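Crov588 (Cafeteriavirus, PDB 6NYR) is of unknown function but folds as a circular leucine-rich repeat protein, its FNIP-family repeats stacked side by side around a ring. Local coordinates at residues Gln44-Leu49 and Asn70-Ser75; Asn489-Arg494 and Val512-Leu517; Thr232-Gly237 and Thr254-Gly259. All blocks are in the same frame, centred on the assembly; numbering follows the deposited sequence.

Contact 1 of 3, residues Gln44-Leu49 and Asn70-Ser75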
loop_
_atom_site.group_PDB
_atom_site.type_symbol
_atom_site.label_atom_id
_atom_site.label_comp_id
_atom_site.label_asym_id
_atom_site.label_seq_id
_atom_site.Cartn_x
_atom_site.Cartn_y
_atom_site.Cartn_z
ATOM N N GLN A 44 -2.494 10.677 -31.298
ATOM C CA GLN A 44 -3.000 11.741 -32.154
ATOM C C GLN A 44 -2.035 12.920 -32.095
ATOM O O GLN A 44 -1.264 13.066 -31.142
ATOM C CB GLN A 44 -4.406 12.185 -31.729
ATOM C CG GLN A 44 -5.452 11.077 -31.745
ATOM C CD GLN A 44 -5.754 10.554 -33.133
ATOM O OE1 GLN A 44 -5.581 11.259 -34.126
ATOM N NE2 GLN A 44 -6.202 9.305 -33.207
ATOM N N GLU A 45 -2.085 13.764 -33.126
ATOM C CA GLU A 45 -1.256 14.962 -33.162
ATOM C C GLU A 45 -1.471 15.800 -31.908
ATOM O O GLU A 45 -2.568 15.841 -31.343
ATOM C CB GLU A 45 -1.587 15.803 -34.398
ATOM C CG GLU A 45 -1.388 15.103 -35.731
ATOM C CD GLU A 45 0.074 14.909 -36.079
ATOM O OE1 GLU A 45 0.905 15.735 -35.642
ATOM O OE2 GLU A 45 0.394 13.929 -36.783
ATOM N N ILE A 46 -0.404 16.457 -31.457
ATOM C CA ILE A 46 -0.499 17.366 -30.321
ATOM C C ILE A 46 0.256 18.659 -30.600
ATOM O O ILE A 46 0.441 19.491 -29.701
ATOM C CB ILE A 46 0.027 16.706 -29.033
ATOM C CG1 ILE A 46 1.506 16.325 -29.175
ATOM C CG2 ILE A 46 -0.782 15.463 -28.692
ATOM C CD1 ILE A 46 2.436 17.152 -28.317
ATOM N N ASP A 47 0.675 18.850 -31.850
ATOM C CA ASP A 47 1.517 19.986 -32.207
ATOM C C ASP A 47 0.896 21.317 -31.792
ATOM O O ASP A 47 1.345 21.940 -30.825
ATOM C CB ASP A 47 1.800 19.990 -33.715
ATOM C CG ASP A 47 3.130 19.340 -34.071
ATOM O OD1 ASP A 47 4.055 19.372 -33.232
ATOM O OD2 ASP A 47 3.256 18.810 -35.196
ATOM N N HIS A 48 -0.134 21.762 -32.511
ATOM C CA HIS A 48 -0.730 23.070 -32.280
ATOM C C HIS A 48 -2.002 23.000 -31.447
ATOM O O HIS A 48 -2.815 23.930 -31.486
ATOM C CB HIS A 48 -1.020 23.764 -33.610
ATOM C CG HIS A 48 0.195 23.983 -34.454
ATOM N ND1 HIS A 48 0.632 23.069 -35.387
ATOM C CD2 HIS A 48 1.068 25.016 -34.499
ATOM C CE1 HIS A 48 1.722 23.532 -35.974
ATOM N NE2 HIS A 48 2.007 24.712 -35.454
ATOM N N LEU A 49 -2.182 21.925 -30.683
ATOM C CA LEU A 49 -3.445 21.653 -30.008
ATOM C C LEU A 49 -3.303 21.689 -28.493
ATOM O O LEU A 49 -4.111 21.083 -27.781
ATOM C CB LEU A 49 -3.987 20.296 -30.457
ATOM C CG LEU A 49 -3.954 20.061 -31.968
ATOM C CD1 LEU A 49 -4.283 18.616 -32.304
ATOM C CD2 LEU A 49 -4.926 21.008 -32.666
ATOM N N ASN A 70 6.956 18.826 -33.354
ATOM C CA ASN A 70 7.914 19.884 -33.626
ATOM C C ASN A 70 7.495 21.269 -33.155
ATOM O O ASN A 70 8.264 22.220 -33.341
ATOM C CB ASN A 70 8.214 19.945 -35.134
ATOM C CG ASN A 70 9.107 18.815 -35.598
ATOM O OD1 ASN A 70 10.332 18.930 -35.574
ATOM N ND2 ASN A 70 8.497 17.710 -36.013
ATOM N N PHE A 71 6.311 21.423 -32.563
ATOM C CA PHE A 71 5.821 22.737 -32.173
ATOM C C PHE A 71 5.221 22.703 -30.769
ATOM O O PHE A 71 4.065 23.051 -30.542
ATOM C CB PHE A 71 4.810 23.254 -33.197
ATOM C CG PHE A 71 5.426 23.623 -34.512
ATOM C CD1 PHE A 71 6.227 24.748 -34.612
ATOM C CD2 PHE A 71 5.223 22.851 -35.641
ATOM C CE1 PHE A 71 6.809 25.099 -35.810
ATOM C CE2 PHE A 71 5.804 23.195 -36.847
ATOM C CZ PHE A 71 6.599 24.323 -36.930
ATOM N N LEU A 72 6.029 22.291 -29.796
ATOM C CA LEU A 72 5.582 22.364 -28.417
ATOM C C LEU A 72 5.503 23.818 -27.962
ATOM O O LEU A 72 6.248 24.684 -28.434
ATOM C CB LEU A 72 6.536 21.617 -27.483
ATOM C CG LEU A 72 6.507 20.094 -27.414
ATOM C CD1 LEU A 72 5.117 19.535 -27.371
ATOM C CD2 LEU A 72 7.300 19.567 -28.609
ATOM N N THR A 73 4.598 24.077 -27.021
ATOM C CA THR A 73 4.479 25.400 -26.427
ATOM C C THR A 73 5.829 25.847 -25.876
ATOM O O THR A 73 6.604 25.040 -25.351
ATOM C CB THR A 73 3.424 25.372 -25.316
ATOM O OG1 THR A 73 2.163 24.968 -25.867
ATOM C CG2 THR A 73 3.277 26.738 -24.671
ATOM N N GLU A 74 6.112 27.137 -26.006
ATOM C CA GLU A 74 7.341 27.700 -25.461
ATOM C C GLU A 74 7.193 28.009 -23.964
ATOM O O GLU A 74 7.990 28.757 -23.386
ATOM C CB GLU A 74 7.744 28.957 -26.236
ATOM C CG GLU A 74 9.175 29.432 -25.978
ATOM C CD GLU A 74 10.225 28.499 -26.572
ATOM O OE1 GLU A 74 10.197 28.277 -27.803
ATOM O OE2 GLU A 74 11.080 27.990 -25.817
ATOM N N SER A 75 6.148 27.444 -23.350
ATOM C CA SER A 75 5.993 27.432 -21.901
ATOM C C SER A 75 6.071 26.029 -21.320
ATOM O O SER A 75 6.029 25.874 -20.094
ATOM C CB SER A 75 4.659 28.073 -21.499
ATOM O OG SER A 75 4.577 29.419 -21.936
#

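Contact 2 of 3, residues Asn489-Arg494 and Val512-Leu517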
loop_
_atom_site.group_PDB
_atom_site.type_symbol
_atom_site.label_atom_id
_atom_site.label_comp_id
_atom_site.label_asym_id
_atom_site.label_seq_id
_atom_site.Cartn_x
_atom_site.Cartn_y
_atom_site.Cartn_z
ATOM N N ASN A 489 -28.275 -9.363 27.151
ATOM C CA ASN A 489 -27.266 -9.088 28.174
ATOM C C ASN A 489 -25.973 -9.852 27.907
ATOM O O ASN A 489 -25.297 -10.301 28.835
ATOM C CB ASN A 489 -27.782 -9.417 29.580
ATOM C CG ASN A 489 -28.969 -8.570 29.993
ATOM O OD1 ASN A 489 -28.954 -7.344 29.857
ATOM N ND2 ASN A 489 -30.008 -9.220 30.505
ATOM N N VAL A 490 -25.615 -9.997 26.637
ATOM C CA VAL A 490 -24.321 -10.543 26.245
ATOM C C VAL A 490 -23.431 -9.472 25.628
ATOM O O VAL A 490 -22.282 -9.299 26.032
ATOM C CB VAL A 490 -24.495 -11.741 25.281
ATOM C CG1 VAL A 490 -23.143 -12.217 24.777
ATOM C CG2 VAL A 490 -25.244 -12.873 25.973
ATOM N N LEU A 491 -23.959 -8.719 24.670
ATOM C CA LEU A 491 -23.191 -7.655 24.029
ATOM C C LEU A 491 -23.131 -6.438 24.944
ATOM O O LEU A 491 -24.176 -5.954 25.393
ATOM C CB LEU A 491 -23.820 -7.292 22.686
ATOM C CG LEU A 491 -23.904 -8.456 21.694
ATOM C CD1 LEU A 491 -24.750 -8.095 20.476
ATOM C CD2 LEU A 491 -22.519 -8.931 21.266
ATOM N N PRO A 492 -21.941 -5.922 25.247
ATOM C CA PRO A 492 -21.833 -4.819 26.211
ATOM C C PRO A 492 -22.341 -3.503 25.636
ATOM O O PRO A 492 -22.626 -3.366 24.445
ATOM C CB PRO A 492 -20.335 -4.756 26.531
ATOM C CG PRO A 492 -19.666 -5.343 25.326
ATOM C CD PRO A 492 -20.617 -6.373 24.759
ATOM N N ASP A 493 -22.440 -2.514 26.531
ATOM C CA ASP A 493 -23.163 -1.279 26.260
ATOM C C ASP A 493 -22.377 -0.258 25.450
ATOM O O ASP A 493 -22.957 0.761 25.058
ATOM C CB ASP A 493 -23.596 -0.624 27.579
ATOM C CG ASP A 493 -24.568 -1.474 28.359
ATOM O OD1 ASP A 493 -25.355 -2.204 27.720
ATOM O OD2 ASP A 493 -24.553 -1.407 29.606
ATOM N N ARG A 494 -21.085 -0.470 25.212
ATOM C CA ARG A 494 -20.311 0.456 24.394
ATOM C C ARG A 494 -19.969 -0.113 23.022
ATOM O O ARG A 494 -19.213 0.514 22.272
ATOM C CB ARG A 494 -19.028 0.877 25.113
ATOM C CG ARG A 494 -19.262 1.717 26.354
ATOM C CD ARG A 494 -17.948 2.147 26.995
ATOM N NE ARG A 494 -18.160 3.114 28.068
ATOM C CZ ARG A 494 -17.906 4.416 27.971
ATOM N NH1 ARG A 494 -17.427 4.927 26.845
ATOM N NH2 ARG A 494 -18.134 5.206 29.008
ATOM N N VAL A 512 -31.157 -7.628 22.322
ATOM C CA VAL A 512 -29.867 -8.283 22.165
ATOM C C VAL A 512 -28.801 -7.305 21.680
ATOM O O VAL A 512 -27.703 -7.244 22.238
ATOM C CB VAL A 512 -29.987 -9.488 21.200
ATOM C CG1 VAL A 512 -28.618 -10.086 20.925
ATOM C CG2 VAL A 512 -30.953 -10.524 21.757
ATOM N N LEU A 513 -29.117 -6.513 20.659
ATOM C CA LEU A 513 -28.154 -5.589 20.072
ATOM C C LEU A 513 -28.164 -4.270 20.831
ATOM O O LEU A 513 -29.212 -3.611 20.893
ATOM C CB LEU A 513 -28.481 -5.363 18.607
ATOM C CG LEU A 513 -28.420 -6.641 17.767
ATOM C CD1 LEU A 513 -29.016 -6.455 16.392
ATOM C CD2 LEU A 513 -26.966 -7.105 17.659
ATOM N N PRO A 514 -27.042 -3.842 21.403
ATOM C CA PRO A 514 -27.077 -2.689 22.311
ATOM C C PRO A 514 -27.373 -1.390 21.581
ATOM O O PRO A 514 -27.095 -1.236 20.389
ATOM C CB PRO A 514 -25.672 -2.673 22.930
ATOM C CG PRO A 514 -24.800 -3.350 21.908
ATOM C CD PRO A 514 -25.674 -4.375 21.214
ATOM N N ASN A 515 -27.933 -0.436 22.325
ATOM C CA ASN A 515 -28.262 0.874 21.775
ATOM C C ASN A 515 -27.036 1.753 21.574
ATOM O O ASN A 515 -27.159 2.972 21.418
ATOM C CB ASN A 515 -29.283 1.575 22.676
ATOM C CG ASN A 515 -30.678 1.004 22.522
ATOM O OD1 ASN A 515 -31.277 1.096 21.451
ATOM N ND2 ASN A 515 -31.200 0.405 23.586
ATOM N N SER A 516 -25.851 1.149 21.605
ATOM C CA SER A 516 -24.623 1.827 21.210
ATOM C C SER A 516 -24.129 1.396 19.836
ATOM O O SER A 516 -23.216 2.031 19.293
ATOM C CB SER A 516 -23.518 1.575 22.245
ATOM O OG SER A 516 -23.373 0.189 22.506
ATOM N N LEU A 517 -24.712 0.346 19.260
ATOM C CA LEU A 517 -24.226 -0.223 18.009
ATOM C C LEU A 517 -24.572 0.682 16.834
ATOM O O LEU A 517 -25.747 0.985 16.596
ATOM C CB LEU A 517 -24.835 -1.605 17.798
ATOM C CG LEU A 517 -24.160 -2.528 16.789
ATOM C CD1 LEU A 517 -22.828 -3.015 17.337
ATOM C CD2 LEU A 517 -25.061 -3.703 16.440
#

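Contact 3 of 3, residues Thr232-Gly237 and Thr254-Gly259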
loop_
_atom_site.group_PDB
_atom_site.type_symbol
_atom_site.label_atom_id
_atom_site.label_comp_id
_atom_site.label_asym_id
_atom_site.label_seq_id
_atom_site.Cartn_x
_atom_site.Cartn_y
_atom_site.Cartn_z
ATOM N N THR A 232 27.320 8.493 3.021
ATOM C CA THR A 232 26.470 8.083 4.127
ATOM C C THR A 232 25.652 6.832 3.833
ATOM O O THR A 232 25.260 6.139 4.776
ATOM C CB THR A 232 25.502 9.216 4.501
ATOM O OG1 THR A 232 24.554 9.411 3.441
ATOM C CG2 THR A 232 26.271 10.506 4.734
ATOM N N TYR A 233 25.391 6.533 2.563
ATOM C CA TYR A 233 24.529 5.435 2.149
ATOM C C TYR A 233 25.300 4.557 1.176
ATOM O O TYR A 233 25.843 5.055 0.183
ATOM C CB TYR A 233 23.242 5.969 1.500
ATOM C CG TYR A 233 22.272 4.894 1.058
ATOM C CD1 TYR A 233 22.490 4.175 -0.109
ATOM C CD2 TYR A 233 21.133 4.601 1.801
ATOM C CE1 TYR A 233 21.614 3.192 -0.522
ATOM C CE2 TYR A 233 20.250 3.620 1.393
ATOM C CZ TYR A 233 20.494 2.918 0.228
ATOM O OH TYR A 233 19.623 1.937 -0.191
ATOM N N LEU A 234 25.362 3.256 1.472
ATOM C CA LEU A 234 26.046 2.291 0.613
ATOM C C LEU A 234 25.196 1.034 0.505
ATOM O O LEU A 234 24.926 0.379 1.517
ATOM C CB LEU A 234 27.439 1.958 1.163
ATOM C CG LEU A 234 28.293 0.955 0.391
ATOM C CD1 LEU A 234 28.542 1.435 -1.026
ATOM C CD2 LEU A 234 29.610 0.714 1.114
ATOM N N GLU A 235 24.784 0.699 -0.717
ATOM C CA GLU A 235 23.967 -0.482 -0.980
ATOM C C GLU A 235 24.635 -1.331 -2.050
ATOM O O GLU A 235 24.805 -0.876 -3.187
ATOM C CB GLU A 235 22.556 -0.089 -1.427
ATOM C CG GLU A 235 21.710 -1.272 -1.887
ATOM C CD GLU A 235 20.327 -0.862 -2.365
ATOM O OE1 GLU A 235 19.911 0.275 -2.070
ATOM O OE2 GLU A 235 19.660 -1.683 -3.027
ATOM N N PHE A 236 24.999 -2.561 -1.693
ATOM C CA PHE A 236 25.579 -3.486 -2.653
ATOM C C PHE A 236 24.489 -4.266 -3.387
ATOM O O PHE A 236 23.329 -4.312 -2.975
ATOM C CB PHE A 236 26.540 -4.475 -1.979
ATOM C CG PHE A 236 27.800 -3.845 -1.482
ATOM C CD1 PHE A 236 28.769 -3.423 -2.369
ATOM C CD2 PHE A 236 28.021 -3.681 -0.125
ATOM C CE1 PHE A 236 29.929 -2.832 -1.916
ATOM C CE2 PHE A 236 29.181 -3.097 0.335
ATOM C CZ PHE A 236 30.136 -2.672 -0.562
ATOM N N GLY A 237 24.891 -4.907 -4.485
ATOM C CA GLY A 237 23.987 -5.680 -5.304
ATOM C C GLY A 237 24.056 -7.169 -5.016
ATOM O O GLY A 237 24.727 -7.631 -4.090
ATOM N N THR A 254 26.208 5.926 7.425
ATOM C CA THR A 254 25.096 5.676 8.331
ATOM C C THR A 254 24.211 4.506 7.923
ATOM O O THR A 254 23.619 3.874 8.798
ATOM C CB THR A 254 24.213 6.927 8.450
ATOM O OG1 THR A 254 23.703 7.286 7.158
ATOM C CG2 THR A 254 25.012 8.093 9.020
ATOM N N TYR A 255 24.090 4.216 6.629
ATOM C CA TYR A 255 23.287 3.102 6.137
ATOM C C TYR A 255 24.167 2.167 5.315
ATOM O O TYR A 255 24.839 2.609 4.376
ATOM C CB TYR A 255 22.117 3.594 5.270
ATOM C CG TYR A 255 20.963 4.210 6.031
ATOM C CD1 TYR A 255 21.152 5.331 6.828
ATOM C CD2 TYR A 255 19.677 3.686 5.933
ATOM C CE1 TYR A 255 20.102 5.902 7.520
ATOM C CE2 TYR A 255 18.620 4.253 6.621
ATOM C CZ TYR A 255 18.837 5.361 7.414
ATOM O OH TYR A 255 17.786 5.926 8.099
ATOM N N LEU A 256 24.144 0.876 5.652
ATOM C CA LEU A 256 24.905 -0.143 4.934
ATOM C C LEU A 256 23.987 -1.317 4.628
ATOM O O LEU A 256 23.405 -1.906 5.545
ATOM C CB LEU A 256 26.109 -0.617 5.754
ATOM C CG LEU A 256 26.919 -1.781 5.183
ATOM C CD1 LEU A 256 27.691 -1.346 3.939
ATOM C CD2 LEU A 256 27.868 -2.376 6.218
ATOM N N GLU A 257 23.850 -1.653 3.349
ATOM C CA GLU A 257 23.035 -2.790 2.943
ATOM C C GLU A 257 23.846 -3.706 2.038
ATOM O O GLU A 257 24.396 -3.259 1.025
ATOM C CB GLU A 257 21.761 -2.344 2.215
ATOM C CG GLU A 257 20.930 -3.500 1.671
ATOM C CD GLU A 257 19.544 -3.069 1.219
ATOM O OE1 GLU A 257 19.230 -1.865 1.323
ATOM O OE2 GLU A 257 18.762 -3.938 0.784
ATOM N N PHE A 258 23.917 -4.982 2.404
ATOM C CA PHE A 258 24.516 -5.993 1.550
ATOM C C PHE A 258 23.440 -6.664 0.703
ATOM O O PHE A 258 22.259 -6.683 1.056
ATOM C CB PHE A 258 25.244 -7.051 2.378
ATOM C CG PHE A 258 26.438 -6.529 3.117
ATOM C CD1 PHE A 258 27.636 -6.310 2.461
ATOM C CD2 PHE A 258 26.364 -6.270 4.473
ATOM C CE1 PHE A 258 28.737 -5.831 3.142
ATOM C CE2 PHE A 258 27.461 -5.790 5.163
ATOM C CZ PHE A 258 28.651 -5.571 4.496
ATOM N N GLY A 259 23.873 -7.239 -0.417
ATOM C CA GLY A 259 22.994 -7.980 -1.293
ATOM C C GLY A 259 23.014 -9.468 -0.995
ATOM O O GLY A 259 23.583 -9.934 -0.006
HETATM O O HOH W 1 26.299 -8.539 -1.962
#

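Contact 1 of 3, residues Gln44-Leu49 and Asn70-Ser75
Phe71 leans against the imidazole of His48, and its side chain can be followed outward across that ring. Phe71 CB sits over one face of the imidazole, 4.2 Å from the centroid of the His48 ring, in a CH-pi contact. The next atom, Phe71 CG, lies 3.7 Å from His48 NE2, and Phe71 CD2 comes within 3.6 Å of His48 CE1. Phe71 CE2, farther out, is still 4.2 Å from His48 CE1. The two rings run side by side with planes 31° apart, an oblique pairing, neither stack nor edge-to-face, in which flat groups let two exposed side chains shield each other's faces. The loops concerned follow strands 35-37 and 56-58, consistent with successive turns of the leucine-rich repeat coil near its N-terminal end, joined here away from their strands. Asp47 supplies the polar tie. Its OD1 accepts from Asn70 N at 3.0 Å on the syn lone pair, and from Phe71 N at 3.1 Å from above the carboxylate plane. A carboxylate suits this place because one oxygen can take two adjacent amides, which holds the backbone at Asn70-Phe71; Asn70 OD1 meanwhile bonds to Asn94. Ile46 CD1 touches Leu72 CD1 at 3.7 Å, the two branched chains crossing obliquely. CG1 of Ile46 takes the crowded position between N and the carbonyl carbon (chi1 61°), which carries CD1 to Leu72; buried Ile46 also packs on Leu21.

Contact 2 of 3, residues Asn489-Arg494 and Val512-Leu517
In the leucine-rich repeat solenoid a Val-Leu-Pro segment recurs in the loop ahead of most strands, and this contact lays one copy beside the next, their directions only 11° apart. Leu491 and Leu513 occupy equivalent places and point the same way. Both hold CG anti to the carbonyl carbon, so Leu491 CD1 comes alongside Leu513 CD2 at 3.7 Å, and both side chains pack on Leu498 of strand 497-499. Leu491 CB faces the ring of Pro514, 3.8 Å from its CD, while Pro514 CG comes up to Pro492 O at 3.3 Å. Proline suits this position: its ring gives a compact apolar surface, and it begins a type I turn closed by Leu517 N donating to Pro514 O at 3.1 Å. Beyond the prolines, Ser516 points at the first segment, its hydroxyl between the backbone N and carbonyl carbon (chi1 52°), and Ser516 OG lies 2.6 Å from Asp493 O. The hydroxyl sits between two backbone carbonyl oxygens of the preceding turn, Asp493 O and Leu495 O, and is small enough to reach them, tying the second loop to the backbone of the first in a contact made mainly of apolar side chains, some lying against backbone carbonyl oxygens.

Contact 3 of 3, residues Thr232-Gly237 and Thr254-Gly259
Equivalent tyrosines of adjacent strands take different first torsions here. Tyr233 holds CG anti to the backbone N (chi1 -179°), which carries its ring along its own strand until OH donates to Glu235 OE1 at 2.5 Å, the oxygen lying in the plane of the ring at its edge. Tyr255 turns CG beside its backbone N (chi1 -75°), so that its CB makes the closest side-chain approach to Tyr233, 3.7 Å from CD2 of Tyr233, while its ring swings off to stack on His277. Glu235 and Glu257 are both extended with CG anti to N, and their carboxylates lie stacked, OE1 to OE1 at 4.1 Å.

Strands 233-235 and 255-257 are neighbouring rungs of the parallel strands of a leucine-rich repeat ring, in exact register. Thr232 O is gripped twice, by Thr254 N at 2.8 Å on a lone pair and by Tyr255 N nearly along the C=O axis; Leu234 N, Glu257 N and Phe236 N continue the ladder. On the face away from the tyrosines and glutamates, Leu234 CD2 meets Leu256 CD1 at 4.0 Å, branched side chains suited to filling the interior of the coil. Past the strands, Phe236 CD2 touches Phe258 CD1 at 3.7 Å, the rings nearly parallel but barely overlapping; each stacks instead on the phenylalanine four residues on, Phe236 on Phe240 and Phe258 on Phe262. Gly259 CA makes a CA-H...O contact with Gly237 O at 3.3 Å, and glycine is needed because a CB would run into that oxygen, which also accepts from a water bonded weakly to Gly259 N.

Two like charges so close would tend to raise the proton affinity of one glutamate. The tyrosine hydroxyl probably offsets this by stabilising the negative charge on Glu235.

Overall arrangement
All three contacts join consecutive turns of one coil, but at different depths and places round the ring. Contact 3 pairs the strands themselves, its centre about 25 Å from the chain centre, and relies on an exactly repeating backbone ladder. The centres of contacts 1 and 2 lie farther out, about 37 and 35 Å from the chain centre, and pair loops by apolar side-chain packing and side-chain-to-backbone bonds. Contacts 2 and 3 are partly buried, contact 2 with leucine and proline beside a single hydroxyl; contact 1 is a surface contact built on a carboxylate and two rings near the N-terminal end. Contacts 2 and 3 sit on opposite sides of the chain centre, their own centres 54 Å apart.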